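Local coordinates for protein TsrE (Streptomyces laurentii, PDB 7CWW) that probably acts as a cyclase in the biosynthesis of a thiopeptide antibiotic, at residues Leu29-Val34 / Asp40-Leu45; Leu36-Ser41 / Glu67-Ser72. All blocks are in the same frame, centred on the assembly; numbering follows the deposited sequence.

How the contacts relate
After strand 5-11 the chain forms helix 15-35, and contact 1 (29-34 with 40-45) packs its last turns against strand 39-49, closing a short connection of five residues. That connection and the start of the strand supply one side of contact 2 (36-41 with 67-72), which closes a much longer loop through the hairpin 39-49/52-61 into helix 65-78. The two spans overlap without one enclosing the other, sharing Asp40 and Ser41. The centres of the two contacts lie about 7 Å apart, and Ser33 joins them: its OG is 2.7 Å from both Glu38 OE1 and Thr39 OG1, in probable hydrogen bonds. Together they tie two helices and the edge strand of the three-stranded antiparallel sheet around one corner.

Contact 1 (Leu29-Val34 / Asp40-Leu45); sequences LLDESV and DSWFYL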
ATOM      1  N   LEU A  29     -24.522   6.328   6.403  1.00 36.15           N
ATOM      2  CA  LEU A  29     -25.610   5.460   5.956  1.00 36.45           C
ATOM      3  C   LEU A  29     -25.270   3.990   6.177  1.00 32.51           C
ATOM      4  O   LEU A  29     -26.072   3.224   6.732  1.00 32.76           O
ATOM      5  CB  LEU A  29     -25.903   5.719   4.472  1.00 31.50           C
ATOM      6  CG  LEU A  29     -27.080   5.008   3.786  1.00 33.43           C
ATOM      7  CD1 LEU A  29     -27.557   5.853   2.597  1.00 29.45           C
ATOM      8  CD2 LEU A  29     -26.720   3.586   3.319  1.00 32.40           C
ATOM      9  N   LEU A  30     -24.089   3.574   5.725  1.00 28.99           N
ATOM     10  CA  LEU A  30     -23.742   2.158   5.783  1.00 32.48           C
ATOM     11  C   LEU A  30     -23.464   1.705   7.213  1.00 32.39           C
ATOM     12  O   LEU A  30     -23.822   0.583   7.589  1.00 32.26           O
ATOM     13  CB  LEU A  30     -22.548   1.884   4.866  1.00 32.25           C
ATOM     14  CG  LEU A  30     -22.955   1.833   3.386  1.00 32.73           C
ATOM     15  CD1 LEU A  30     -21.744   1.816   2.459  1.00 29.58           C
ATOM     16  CD2 LEU A  30     -23.840   0.623   3.132  1.00 28.36           C
ATOM     17  N   ASP A  31     -22.831   2.555   8.030  1.00 35.91           N
ATOM     18  CA  ASP A  31     -22.680   2.214   9.446  1.00 41.83           C
ATOM     19  C   ASP A  31     -24.039   2.083  10.125  1.00 37.90           C
ATOM     20  O   ASP A  31     -24.271   1.131  10.877  1.00 40.86           O
ATOM     21  CB  ASP A  31     -21.818   3.249  10.172  1.00 36.67           C
ATOM     22  CG  ASP A  31     -20.335   3.102   9.859  1.00 39.63           C
ATOM     23  OD1 ASP A  31     -19.922   2.037   9.356  1.00 42.21           O
ATOM     24  OD2 ASP A  31     -19.577   4.058  10.118  1.00 41.27           O
ATOM     25  N   GLU A  32     -24.958   3.017   9.864  1.00 39.16           N
ATOM     26  CA  GLU A  32     -26.309   2.881  10.411  1.00 45.99           C
ATOM     27  C   GLU A  32     -26.962   1.584   9.949  1.00 42.72           C
ATOM     28  O   GLU A  32     -27.538   0.843  10.755  1.00 41.71           O
ATOM     29  CB  GLU A  32     -27.179   4.072  10.002  1.00 52.45           C
ATOM     30  CG  GLU A  32     -28.616   3.964  10.514  1.00 59.12           C
ATOM     31  CD  GLU A  32     -29.527   5.056   9.980  1.00 67.77           C
ATOM     32  OE1 GLU A  32     -29.326   5.497   8.830  1.00 72.62           O
ATOM     33  OE2 GLU A  32     -30.453   5.469  10.710  1.00 70.82           O
ATOM     34  N   SER A  33     -26.887   1.298   8.644  1.00 38.92           N
ATOM     35  CA  SER A  33     -27.485   0.079   8.107  1.00 39.23           C
ATOM     36  C   SER A  33     -26.903  -1.169   8.769  1.00 42.86           C
ATOM     37  O   SER A  33     -27.620  -2.155   8.991  1.00 40.16           O
ATOM     38  CB  SER A  33     -27.279   0.025   6.592  1.00 31.02           C
ATOM     39  OG  SER A  33     -27.954  -1.083   6.030  1.00 35.09           O
ATOM     40  N   VAL A  34     -25.602  -1.149   9.071  1.00 35.76           N
ATOM     41  CA  VAL A  34     -24.977  -2.276   9.762  1.00 39.96           C
ATOM     42  C   VAL A  34     -25.496  -2.374  11.194  1.00 42.13           C
ATOM     43  O   VAL A  34     -25.855  -3.459  11.669  1.00 41.68           O
ATOM     44  CB  VAL A  34     -23.440  -2.146   9.731  1.00 38.28           C
ATOM     45  CG1 VAL A  34     -22.808  -2.991  10.827  1.00 41.61           C
ATOM     46  CG2 VAL A  34     -22.874  -2.537   8.352  1.00 37.96           C
ATOM     47  N   ASP A  40     -24.819  -6.518   6.489  1.00 33.96           N
ATOM     48  CA  ASP A  40     -23.937  -7.319   7.338  1.00 45.19           C
ATOM     49  C   ASP A  40     -22.643  -6.578   7.642  1.00 42.85           C
ATOM     50  O   ASP A  40     -22.245  -6.458   8.805  1.00 36.51           O
ATOM     51  CB  ASP A  40     -23.633  -8.659   6.671  1.00 49.20           C
ATOM     52  CG  ASP A  40     -24.848  -9.567   6.608  1.00 61.19           C
ATOM     53  OD1 ASP A  40     -25.493  -9.787   7.657  1.00 66.17           O
ATOM     54  OD2 ASP A  40     -25.162 -10.056   5.507  1.00 66.40           O
ATOM     55  N   SER A  41     -21.966  -6.088   6.606  1.00 35.26           N
ATOM     56  CA  SER A  41     -20.709  -5.366   6.756  1.00 36.02           C
ATOM     57  C   SER A  41     -20.493  -4.601   5.460  1.00 29.94           C
ATOM     58  O   SER A  41     -21.179  -4.842   4.464  1.00 33.61           O
ATOM     59  CB  SER A  41     -19.540  -6.322   7.041  1.00 34.63           C
ATOM     60  OG  SER A  41     -19.396  -7.259   5.981  1.00 38.12           O
ATOM     61  N   TRP A  42     -19.522  -3.687   5.464  1.00 30.26           N
ATOM     62  CA  TRP A  42     -19.192  -2.985   4.231  1.00 28.26           C
ATOM     63  C   TRP A  42     -17.720  -2.598   4.231  1.00 29.88           C
ATOM     64  O   TRP A  42     -17.071  -2.551   5.276  1.00 26.71           O
ATOM     65  CB  TRP A  42     -20.077  -1.738   4.043  1.00 27.23           C
ATOM     66  CG  TRP A  42     -19.779  -0.602   4.991  1.00 30.42           C
ATOM     67  CD1 TRP A  42     -20.174  -0.483   6.303  1.00 35.24           C
ATOM     68  CD2 TRP A  42     -19.049   0.592   4.683  1.00 28.74           C
ATOM     69  NE1 TRP A  42     -19.720   0.710   6.830  1.00 34.64           N
ATOM     70  CE2 TRP A  42     -19.031   1.390   5.853  1.00 33.12           C
ATOM     71  CE3 TRP A  42     -18.403   1.060   3.528  1.00 27.53           C
ATOM     72  CZ2 TRP A  42     -18.386   2.634   5.901  1.00 29.93           C
ATOM     73  CZ3 TRP A  42     -17.769   2.296   3.569  1.00 28.54           C
ATOM     74  CH2 TRP A  42     -17.767   3.072   4.752  1.00 31.15           C
ATOM     75  N   PHE A  43     -17.196  -2.332   3.033  1.00 28.40           N
ATOM     76  CA  PHE A  43     -15.907  -1.670   2.893  1.00 25.20           C
ATOM     77  C   PHE A  43     -15.951  -0.806   1.649  1.00 29.28           C
ATOM     78  O   PHE A  43     -16.935  -0.803   0.901  1.00 28.16           O
ATOM     79  CB  PHE A  43     -14.721  -2.662   2.862  1.00 24.59           C
ATOM     80  CG  PHE A  43     -14.658  -3.569   1.628  1.00 24.93           C
ATOM     81  CD1 PHE A  43     -15.233  -4.839   1.651  1.00 29.75           C
ATOM     82  CD2 PHE A  43     -13.963  -3.180   0.491  1.00 28.52           C
ATOM     83  CE1 PHE A  43     -15.150  -5.692   0.553  1.00 26.55           C
ATOM     84  CE2 PHE A  43     -13.881  -4.024  -0.625  1.00 29.37           C
ATOM     85  CZ  PHE A  43     -14.470  -5.288  -0.585  1.00 26.10           C
ATOM     86  N   TYR A  44     -14.895  -0.016   1.456  1.00 25.71           N
ATOM     87  CA  TYR A  44     -14.805   0.820   0.264  1.00 24.31           C
ATOM     88  C   TYR A  44     -13.428   0.659  -0.356  1.00 21.66           C
ATOM     89  O   TYR A  44     -12.462   0.303   0.324  1.00 24.38           O
ATOM     90  CB  TYR A  44     -15.072   2.322   0.559  1.00 25.70           C
ATOM     91  CG  TYR A  44     -13.883   3.054   1.164  1.00 30.87           C
ATOM     92  CD1 TYR A  44     -12.927   3.673   0.356  1.00 30.27           C
ATOM     93  CD2 TYR A  44     -13.724   3.136   2.553  1.00 26.88           C
ATOM     94  CE1 TYR A  44     -11.818   4.337   0.918  1.00 26.26           C
ATOM     95  CE2 TYR A  44     -12.630   3.817   3.125  1.00 25.12           C
ATOM     96  CZ  TYR A  44     -11.688   4.411   2.303  1.00 26.26           C
ATOM     97  OH  TYR A  44     -10.605   5.075   2.847  1.00 28.82           O
ATOM     98  N   LEU A  45     -13.362   0.890  -1.666  1.00 21.27           N
ATOM     99  CA  LEU A  45     -12.106   1.034  -2.383  1.00 27.42           C
ATOM    100  C   LEU A  45     -12.191   2.311  -3.198  1.00 24.39           C
ATOM    101  O   LEU A  45     -13.279   2.819  -3.475  1.00 25.51           O
ATOM    102  CB  LEU A  45     -11.802  -0.161  -3.325  1.00 26.67           C
ATOM    103  CG  LEU A  45     -11.631  -1.543  -2.678  1.00 25.19           C
ATOM    104  CD1 LEU A  45     -11.444  -2.647  -3.744  1.00 23.74           C
ATOM    105  CD2 LEU A  45     -10.464  -1.554  -1.644  1.00 23.02           C
TER
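Trp42 meets Leu30 and Asp31 with its CG between the backbone N and the carbonyl carbon; the side chain leaves the strand on the helix side, and this torsion (chi1 71°) sets the indole against the two helix residues. On the helix, both Leu30 and Asp31 place CG beside their own backbone N and opposite the carbonyl carbon, and from there one side chain lies on the ring while the other reaches its edge. Leu30 CB sits over a face of the indole in a CH-pi contact, 3.5 Å from the centroid of the Trp42 five-membered ring and almost on its normal. Farther along the same side chain, Leu30 CD1 comes to 3.6 Å from Trp42 CE3, so the leucine spans both rings of the indole.

Asp31 approaches the ring rim. Trp42 NE1 donates to Asp31 OD1 at 2.9 Å in a nearly straight bond (165°), with the acceptor in the indole plane. The carboxylate is turned well away from that plane, and the nitrogen comes to OD1 from above the carboxylate, 39° out of it. Val34 fills in beside the pyrrole edge: its side chain crosses that of Trp42 at about a right angle, with Val34 CG2 4.0 Å from Trp42 CD1 and 3.9 Å from Ser41 CA.

Helix and strand run nearly antiparallel here, their axes 8.5 Å apart. Phe59 of strand 52-61 and Leu22 and Ala27 of the same helix also touch the indole, so the buried ring is packed between helix 15-35 and the antiparallel sheet. Its N-H is thus satisfied by a carboxylate that remains partly exposed; a charged acceptor would probably polarise the N-H, and the bond fixes the ring's rotation while Leu30 braces its face.

Contact 2 (Leu36-Ser41 / Glu67-Ser72); sequences LGETDS and ERRLKS
Glu38 and Arg69 come toward each other from opposite directions and meet end-on, with their carboxylate and guanidinium planes nearly coplanar. The two terminal nitrogens of Arg69 each take one oxygen: NH1 donates to Glu38 OE1 at 3.1 Å, and NH2 to Glu38 OE2 at 2.9 Å. Both bonds are close to straight (165° and 166°) and use the syn side of the carboxylate, somewhat out of its plane. Glu38 is extended, whereas the arginine chain bends at chi3 (-38°), and the bend turns its NH1/NH2 edge to the acid.

Glu38 follows directly on Gly37, whose positive phi ends helix 15-35 in a Schellman motif. The glutamate side chain, with CG anti to the backbone N, reaches across to helix 67-72. OE1 is also held by Ser33, which helps to position the carboxylate for Arg69. On the arginine side, Leu29 of helix 15-35 touches the side chain.

This bidentate, end-on salt bridge at the surface links the turn after helix 15-35 to helix 65-78. The paired charges should largely offset each other, and the guanidinium would probably help keep Glu38 ionised, while the double grip restrains both groups from rotating.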
ATOM      1  N   LEU A  36     -28.269  -1.516  12.325  1.00 48.70           N
ATOM      2  CA  LEU A  36     -29.646  -1.989  12.312  1.00 50.66           C
ATOM      3  C   LEU A  36     -29.786  -3.412  11.787  1.00 47.20           C
ATOM      4  O   LEU A  36     -30.881  -3.977  11.864  1.00 52.10           O
ATOM      5  CB  LEU A  36     -30.522  -1.044  11.478  1.00 50.45           C
ATOM      6  CG  LEU A  36     -30.619   0.372  12.055  1.00 50.56           C
ATOM      7  CD1 LEU A  36     -31.401   1.322  11.140  1.00 45.96           C
ATOM      8  CD2 LEU A  36     -31.233   0.323  13.442  1.00 53.26           C
ATOM      9  N   GLY A  37     -28.718  -4.011  11.266  1.00 44.62           N
ATOM     10  CA  GLY A  37     -28.825  -5.358  10.744  1.00 48.46           C
ATOM     11  C   GLY A  37     -29.378  -5.429   9.342  1.00 47.81           C
ATOM     12  O   GLY A  37     -29.633  -6.531   8.839  1.00 48.81           O
ATOM     13  N   GLU A  38     -29.583  -4.279   8.704  1.00 40.64           N
ATOM     14  CA  GLU A  38     -30.002  -4.238   7.311  1.00 38.54           C
ATOM     15  C   GLU A  38     -28.858  -4.640   6.384  1.00 40.60           C
ATOM     16  O   GLU A  38     -29.091  -5.203   5.309  1.00 39.21           O
ATOM     17  CB  GLU A  38     -30.505  -2.829   6.998  1.00 36.89           C
ATOM     18  CG  GLU A  38     -31.054  -2.610   5.609  1.00 39.76           C
ATOM     19  CD  GLU A  38     -31.342  -1.144   5.340  1.00 42.96           C
ATOM     20  OE1 GLU A  38     -30.465  -0.300   5.634  1.00 37.16           O
ATOM     21  OE2 GLU A  38     -32.446  -0.839   4.843  1.00 45.47           O
ATOM     22  N   THR A  39     -27.624  -4.378   6.799  1.00 37.17           N
ATOM     23  CA  THR A  39     -26.418  -4.728   6.063  1.00 38.50           C
ATOM     24  C   THR A  39     -25.502  -5.494   7.009  1.00 38.51           C
ATOM     25  O   THR A  39     -25.436  -5.178   8.199  1.00 36.57           O
ATOM     26  CB  THR A  39     -25.729  -3.461   5.517  1.00 37.43           C
ATOM     27  OG1 THR A  39     -26.576  -2.848   4.536  1.00 34.76           O
ATOM     28  CG2 THR A  39     -24.367  -3.772   4.890  1.00 32.02           C
ATOM     29  N   ASP A  40     -24.819  -6.518   6.489  1.00 33.96           N
ATOM     30  CA  ASP A  40     -23.937  -7.319   7.338  1.00 45.19           C
ATOM     31  C   ASP A  40     -22.643  -6.578   7.642  1.00 42.85           C
ATOM     32  O   ASP A  40     -22.245  -6.458   8.805  1.00 36.51           O
ATOM     33  CB  ASP A  40     -23.633  -8.659   6.671  1.00 49.20           C
ATOM     34  CG  ASP A  40     -24.848  -9.567   6.608  1.00 61.19           C
ATOM     35  OD1 ASP A  40     -25.493  -9.787   7.657  1.00 66.17           O
ATOM     36  OD2 ASP A  40     -25.162 -10.056   5.507  1.00 66.40           O
ATOM     37  N   SER A  41     -21.966  -6.088   6.606  1.00 35.26           N
ATOM     38  CA  SER A  41     -20.709  -5.366   6.756  1.00 36.02           C
ATOM     39  C   SER A  41     -20.493  -4.601   5.460  1.00 29.94           C
ATOM     40  O   SER A  41     -21.179  -4.842   4.464  1.00 33.61           O
ATOM     41  CB  SER A  41     -19.540  -6.322   7.041  1.00 34.63           C
ATOM     42  OG  SER A  41     -19.396  -7.259   5.981  1.00 38.12           O
ATOM     43  N   GLU A  67     -28.592   0.060  -1.580  1.00 27.07           N
ATOM     44  CA  GLU A  67     -27.887   0.637  -2.713  1.00 28.30           C
ATOM     45  C   GLU A  67     -28.659   1.810  -3.301  1.00 29.64           C
ATOM     46  O   GLU A  67     -28.066   2.806  -3.729  1.00 32.62           O
ATOM     47  CB  GLU A  67     -27.666  -0.436  -3.780  1.00 29.05           C
ATOM     48  CG  GLU A  67     -26.810   0.002  -4.924  1.00 42.62           C
ATOM     49  CD  GLU A  67     -26.632  -1.100  -5.946  1.00 51.12           C
ATOM     50  OE1 GLU A  67     -27.131  -2.225  -5.686  1.00 49.13           O
ATOM     51  OE2 GLU A  67     -26.011  -0.835  -7.002  1.00 50.75           O
ATOM     52  N   ARG A  68     -29.984   1.706  -3.333  1.00 26.82           N
ATOM     53  CA  ARG A  68     -30.794   2.757  -3.941  1.00 25.90           C
ATOM     54  C   ARG A  68     -30.804   4.003  -3.071  1.00 31.33           C
ATOM     55  O   ARG A  68     -30.692   5.125  -3.583  1.00 29.82           O
ATOM     56  CB  ARG A  68     -32.209   2.236  -4.184  1.00 29.63           C
ATOM     57  CG  ARG A  68     -32.255   1.232  -5.340  1.00 32.96           C
ATOM     58  CD  ARG A  68     -33.454   0.296  -5.270  1.00 38.94           C
ATOM     59  NE  ARG A  68     -33.519  -0.543  -6.467  1.00 38.93           N
ATOM     60  CZ  ARG A  68     -32.722  -1.587  -6.693  1.00 47.97           C
ATOM     61  NH1 ARG A  68     -31.802  -1.942  -5.795  1.00 43.57           N
ATOM     62  NH2 ARG A  68     -32.848  -2.283  -7.815  1.00 47.15           N
ATOM     63  N   ARG A  69     -30.915   3.820  -1.750  1.00 29.20           N
ATOM     64  CA  ARG A  69     -30.829   4.954  -0.831  1.00 32.42           C
ATOM     65  C   ARG A  69     -29.478   5.647  -0.950  1.00 30.19           C
ATOM     66  O   ARG A  69     -29.406   6.883  -0.971  1.00 30.31           O
ATOM     67  CB  ARG A  69     -31.080   4.480   0.605  1.00 31.37           C
ATOM     68  CG  ARG A  69     -31.109   5.572   1.658  1.00 33.36           C
ATOM     69  CD  ARG A  69     -31.278   4.962   3.078  1.00 37.64           C
ATOM     70  NE  ARG A  69     -32.187   3.818   3.053  1.00 37.81           N
ATOM     71  CZ  ARG A  69     -31.906   2.611   3.537  1.00 39.18           C
ATOM     72  NH1 ARG A  69     -30.735   2.373   4.111  1.00 37.19           N
ATOM     73  NH2 ARG A  69     -32.804   1.635   3.436  1.00 39.67           N
ATOM     74  N   LEU A  70     -28.400   4.860  -1.059  1.00 27.39           N
ATOM     75  CA  LEU A  70     -27.062   5.415  -1.246  1.00 30.67           C
ATOM     76  C   LEU A  70     -26.991   6.289  -2.492  1.00 32.36           C
ATOM     77  O   LEU A  70     -26.525   7.434  -2.433  1.00 31.02           O
ATOM     78  CB  LEU A  70     -26.034   4.288  -1.355  1.00 32.38           C
ATOM     79  CG  LEU A  70     -25.290   3.881  -0.100  1.00 37.79           C
ATOM     80  CD1 LEU A  70     -24.518   2.584  -0.370  1.00 32.86           C
ATOM     81  CD2 LEU A  70     -24.380   5.023   0.349  1.00 39.61           C
ATOM     82  N   LYS A  71     -27.427   5.752  -3.639  1.00 31.03           N
ATOM     83  CA  LYS A  71     -27.394   6.519  -4.883  1.00 31.90           C
ATOM     84  C   LYS A  71     -28.174   7.819  -4.749  1.00 33.34           C
ATOM     85  O   LYS A  71     -27.716   8.888  -5.183  1.00 31.97           O
ATOM     86  CB  LYS A  71     -27.971   5.689  -6.042  1.00 31.78           C
ATOM     87  CG  LYS A  71     -27.089   4.523  -6.505  1.00 36.33           C
ATOM     88  CD  LYS A  71     -27.575   3.991  -7.858  1.00 34.93           C
ATOM     89  CE  LYS A  71     -26.743   2.814  -8.352  1.00 36.78           C
ATOM     90  NZ  LYS A  71     -27.266   2.336  -9.668  1.00 45.01           N
ATOM     91  N   SER A  72     -29.368   7.753  -4.159  1.00 26.61           N
ATOM     92  CA  SER A  72     -30.208   8.938  -4.165  1.00 28.47           C
ATOM     93  C   SER A  72     -29.643  10.002  -3.228  1.00 29.77           C
ATOM     94  O   SER A  72     -29.747  11.201  -3.511  1.00 32.63           O
ATOM     95  CB  SER A  72     -31.648   8.560  -3.788  1.00 31.80           C
ATOM     96  OG  SER A  72     -32.408   9.699  -3.429  1.00 34.47           O
TER